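Local coordinates for flavin-nucleotide-binding protein (Mycobacterium smegmatis, PDB 4YBN) that binds FAD and heme and is an oxidoreductase with the split beta-barrel of the pyridoxamine 5'-phosphate oxidase family, at the interface of chains A and B. Coordinates in Å, arbitrary orientation; residue numbers count along the deposited sequence, not the author numbering. Chains: chain A/B, Flavin-nucleotide-binding protein.

Contact 1: the interface of chains A and B. Residues chain A 145, 148-149; chain B 96.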
loop_
_atom_site.group_PDB
_atom_site.type_symbol
_atom_site.label_atom_id
_atom_site.label_comp_id
_atom_site.label_asym_id
_atom_site.label_seq_id
_atom_site.Cartn_x
_atom_site.Cartn_y
_atom_site.Cartn_z
ATOM N N GLU A 145 17.033 20.970 13.034
ATOM C CA GLU A 145 16.111 19.931 12.596
ATOM C C GLU A 145 15.245 20.430 11.430
ATOM O O GLU A 145 15.056 19.718 10.431
ATOM C CB GLU A 145 15.218 19.422 13.746
ATOM C CG GLU A 145 15.995 18.566 14.754
ATOM C CD GLU A 145 15.268 18.347 16.073
ATOM O OE1 GLU A 145 14.301 19.071 16.385
ATOM O OE2 GLU A 145 15.650 17.380 16.784
ATOM N N ALA A 148 17.200 20.685 8.183
ATOM C CA ALA A 148 17.462 19.371 7.575
ATOM C C ALA A 148 16.199 18.699 6.949
ATOM O O ALA A 148 16.299 17.658 6.380
ATOM C CB ALA A 148 18.083 18.432 8.591
ATOM N N THR A 149 15.068 19.364 6.973
ATOM C CA THR A 149 13.779 18.819 6.541
ATOM C C THR A 149 13.140 19.589 5.373
ATOM O O THR A 149 13.048 20.802 5.330
ATOM C CB THR A 149 12.795 18.728 7.754
ATOM O OG1 THR A 149 13.401 17.935 8.771
ATOM C CG2 THR A 149 11.454 18.041 7.455
ATOM N N PHE B 96 11.366 14.948 14.990
ATOM C CA PHE B 96 12.426 14.732 13.989
ATOM C C PHE B 96 12.856 13.287 13.854
ATOM O O PHE B 96 13.119 12.843 12.758
ATOM C CB PHE B 96 13.674 15.570 14.311
ATOM C CG PHE B 96 14.797 15.450 13.287
ATOM C CD1 PHE B 96 14.699 16.084 12.042
ATOM C CD2 PHE B 96 15.973 14.780 13.601
ATOM C CE1 PHE B 96 15.736 16.020 11.123
ATOM C CE2 PHE B 96 17.009 14.700 12.680
ATOM C CZ PHE B 96 16.896 15.319 11.438
HETATM O O HOH W 1 12.003 17.488 16.454
#

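Contact 2: the interface of chains A and B. Residues chain A 188-191; chain B 188-191.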
loop_
_atom_site.group_PDB
_atom_site.type_symbol
_atom_site.label_atom_id
_atom_site.label_comp_id
_atom_site.label_asym_id
_atom_site.label_seq_id
_atom_site.Cartn_x
_atom_site.Cartn_y
_atom_site.Cartn_z
ATOM N N LEU A 188 -9.663 -8.237 5.827
ATOM C CA LEU A 188 -8.305 -7.843 6.225
ATOM C C LEU A 188 -8.398 -6.544 6.995
ATOM O O LEU A 188 -9.103 -5.619 6.606
ATOM C CB LEU A 188 -7.410 -7.683 5.013
ATOM C CG LEU A 188 -6.990 -9.007 4.364
ATOM C CD1 LEU A 188 -6.581 -8.889 2.909
ATOM C CD2 LEU A 188 -5.885 -9.700 5.148
ATOM N N THR A 189 -7.711 -6.514 8.142
ATOM C CA THR A 189 -7.620 -5.301 8.942
ATOM C C THR A 189 -6.177 -5.108 9.379
ATOM O O THR A 189 -5.418 -6.053 9.508
ATOM C CB THR A 189 -8.493 -5.353 10.192
ATOM O OG1 THR A 189 -8.076 -6.439 11.010
ATOM C CG2 THR A 189 -9.952 -5.601 9.836
ATOM N N THR A 190 -5.832 -3.851 9.601
ATOM C CA THR A 190 -4.522 -3.488 10.036
ATOM C C THR A 190 -4.713 -2.882 11.377
ATOM O O THR A 190 -5.545 -2.005 11.554
ATOM C CB THR A 190 -3.854 -2.583 9.002
ATOM O OG1 THR A 190 -3.580 -3.384 7.842
ATOM C CG2 THR A 190 -2.529 -2.052 9.523
ATOM N N GLN A 191 -3.976 -3.415 12.358
ATOM C CA GLN A 191 -4.138 -3.056 13.736
ATOM C C GLN A 191 -2.825 -2.734 14.442
ATOM O O GLN A 191 -1.813 -3.351 14.152
ATOM C CB GLN A 191 -4.820 -4.199 14.469
ATOM C CG GLN A 191 -6.234 -3.812 14.869
ATOM C CD GLN A 191 -7.059 -5.045 15.095
ATOM O OE1 GLN A 191 -7.513 -5.682 14.136
ATOM N NE2 GLN A 191 -7.238 -5.413 16.375
ATOM N N LEU B 188 2.445 -2.544 13.807
ATOM C CA LEU B 188 1.273 -2.692 13.005
ATOM C C LEU B 188 1.298 -4.096 12.351
ATOM O O LEU B 188 2.338 -4.542 11.851
ATOM C CB LEU B 188 1.285 -1.619 11.938
ATOM C CG LEU B 188 0.988 -0.256 12.481
ATOM C CD1 LEU B 188 1.547 0.802 11.566
ATOM C CD2 LEU B 188 -0.502 -0.134 12.676
ATOM N N THR B 189 0.159 -4.766 12.350
ATOM C CA THR B 189 0.068 -6.059 11.642
ATOM C C THR B 189 -1.234 -6.083 10.869
ATOM O O THR B 189 -2.253 -5.414 11.228
ATOM C CB THR B 189 0.066 -7.265 12.616
ATOM O OG1 THR B 189 -1.096 -7.155 13.430
ATOM C CG2 THR B 189 1.294 -7.281 13.502
ATOM N N THR B 190 -1.205 -6.834 9.795
ATOM C CA THR B 190 -2.433 -7.033 9.021
ATOM C C THR B 190 -2.899 -8.471 9.189
ATOM O O THR B 190 -2.107 -9.361 9.045
ATOM C CB THR B 190 -2.161 -6.710 7.565
ATOM O OG1 THR B 190 -1.680 -5.380 7.550
ATOM C CG2 THR B 190 -3.482 -6.765 6.760
ATOM N N GLN B 191 -4.173 -8.657 9.510
ATOM C CA GLN B 191 -4.667 -9.951 9.940
ATOM C C GLN B 191 -5.928 -10.286 9.147
ATOM O O GLN B 191 -6.707 -9.423 8.881
ATOM C CB GLN B 191 -5.049 -9.874 11.422
ATOM C CG GLN B 191 -4.010 -9.279 12.359
ATOM C CD GLN B 191 -3.075 -10.339 12.890
ATOM O OE1 GLN B 191 -3.435 -11.520 12.956
ATOM N NE2 GLN B 191 -1.864 -9.936 13.259
HETATM O O HOH W 2 -8.890 -8.823 10.485
HETATM O O HOH W 3 -0.713 -5.583 15.377
#

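Contact 1: the interface of chains A and B
The aliphatic part of A:Glu145, on the short helix 143-147, lies over one face of the B:Phe96 ring, which reaches across from a loop of chain B. A:Glu145 CG sits 4.0 Å from the centroid of the B:Phe96 ring in a CH-pi contact, displaced toward the rim on the CG side of the ring. That offset shows in the pair A:Glu145 CG to B:Phe96 CG, 3.6 Å apart, while CB of the glutamate lies above the rim, just outboard of CD1. Beyond CG the glutamate chain is extended (chi2 165°), which carries the carboxylate past the ring. There the carboxylate, nearly parallel to the ring (19°), lies alongside the CB of B:Phe96 and not over the phenyl face.

A:Glu145 (32 Å² hidden) carries the packing against B:Phe96 (43 Å²); the residues just after the helix add marginal edge contacts. A:Thr149 OG1 meets the ring at its edge, in plane, 3.8 Å from B:Phe96 CE1. A:Ala148 CB is 4.2 Å from CE1 of B:Phe96.

Polar links are of two kinds. Within chain A, the A:Thr149 hydroxyl OG1 donates a 2.9 Å hydrogen bond to the carbonyl O of A:Glu145, with the donor 27° off the carbonyl plane; this ties the start of strand 149-155 to the helix and fixes the hydroxyl beside the ring. Across the chains, a water bridges the carboxylate oxygen OE1 of A:Glu145, at 2.8 Å, to the backbone N of B:Phe96, at 3.0 Å.

A:Ala148 and A:Thr149 also line the heme pocket, as does B:Phe96, so this peripheral patch of the dimer interface appears to join wall elements from both subunits and may help shape that pocket.

Contact 2: the interface of chains A and B
The backbone carbonyl O of B:Gln191 is gripped from two directions: A:Thr189 N donates to it at 3.2 Å, and a water joins it to A:Thr189 OG1. The two-fold mate does the same, A:Gln191 O taking B:Thr189 N at 3.0 Å and a second water leading to B:Thr189 OG1. The hydroxyls of A:Thr189 and B:Thr189 each stand between their own backbone N and carbonyl carbon (chi1 60° in A, 63° in B), on the side where the bridging water can be held.

The reverse bonds complete an antiparallel ladder. B:Gln191 N to A:Thr189 O and A:Gln191 N to B:Thr189 O are both 2.9 Å. Strand 184-192 of one subunit is thereby paired with its copy, with A:Thr190 facing B:Thr190 at the centre.

Side chains within each strand reinforce this differently. B:Gln191 NE2 donates to B:Thr189 OG1 at 2.9 Å, the hydroxyl lying in the amide plane, whereas the poorly ordered A:Gln191 has a longer, less certain bond, 3.3 Å from A:Thr189 OG1 to its OE1.

At the two-fold axis the A:Thr190 and B:Thr190 side chains meet at a slant, each with OG1 opposite its carbonyl carbon (chi1 -69° in A). The two hydroxyls, A:Thr190 OG1 and B:Thr190 OG1, share a 2.8 Å hydrogen bond in which either could be the donor; the methyl CG2 of B:Thr190 lies 3.4 Å from A:Thr189 O.

About 30 Å separates the C-alpha centres of contact 1 and contact 2, and they have no residue or secondary-structure element in common. Contact 2 straddles the two-fold axis, pairing strand 184-192 with its own copy, whereas contact 1 lies to one side and has a twin with the chains exchanged. The late strand therefore supplies a directional backbone seam at the centre, while helix 143-147 and a loop of the partner add side-chain packing farther out. Together they suggest that the two subunits are held in register over a broad interface, with the outer patches built partly from heme-pocket residues.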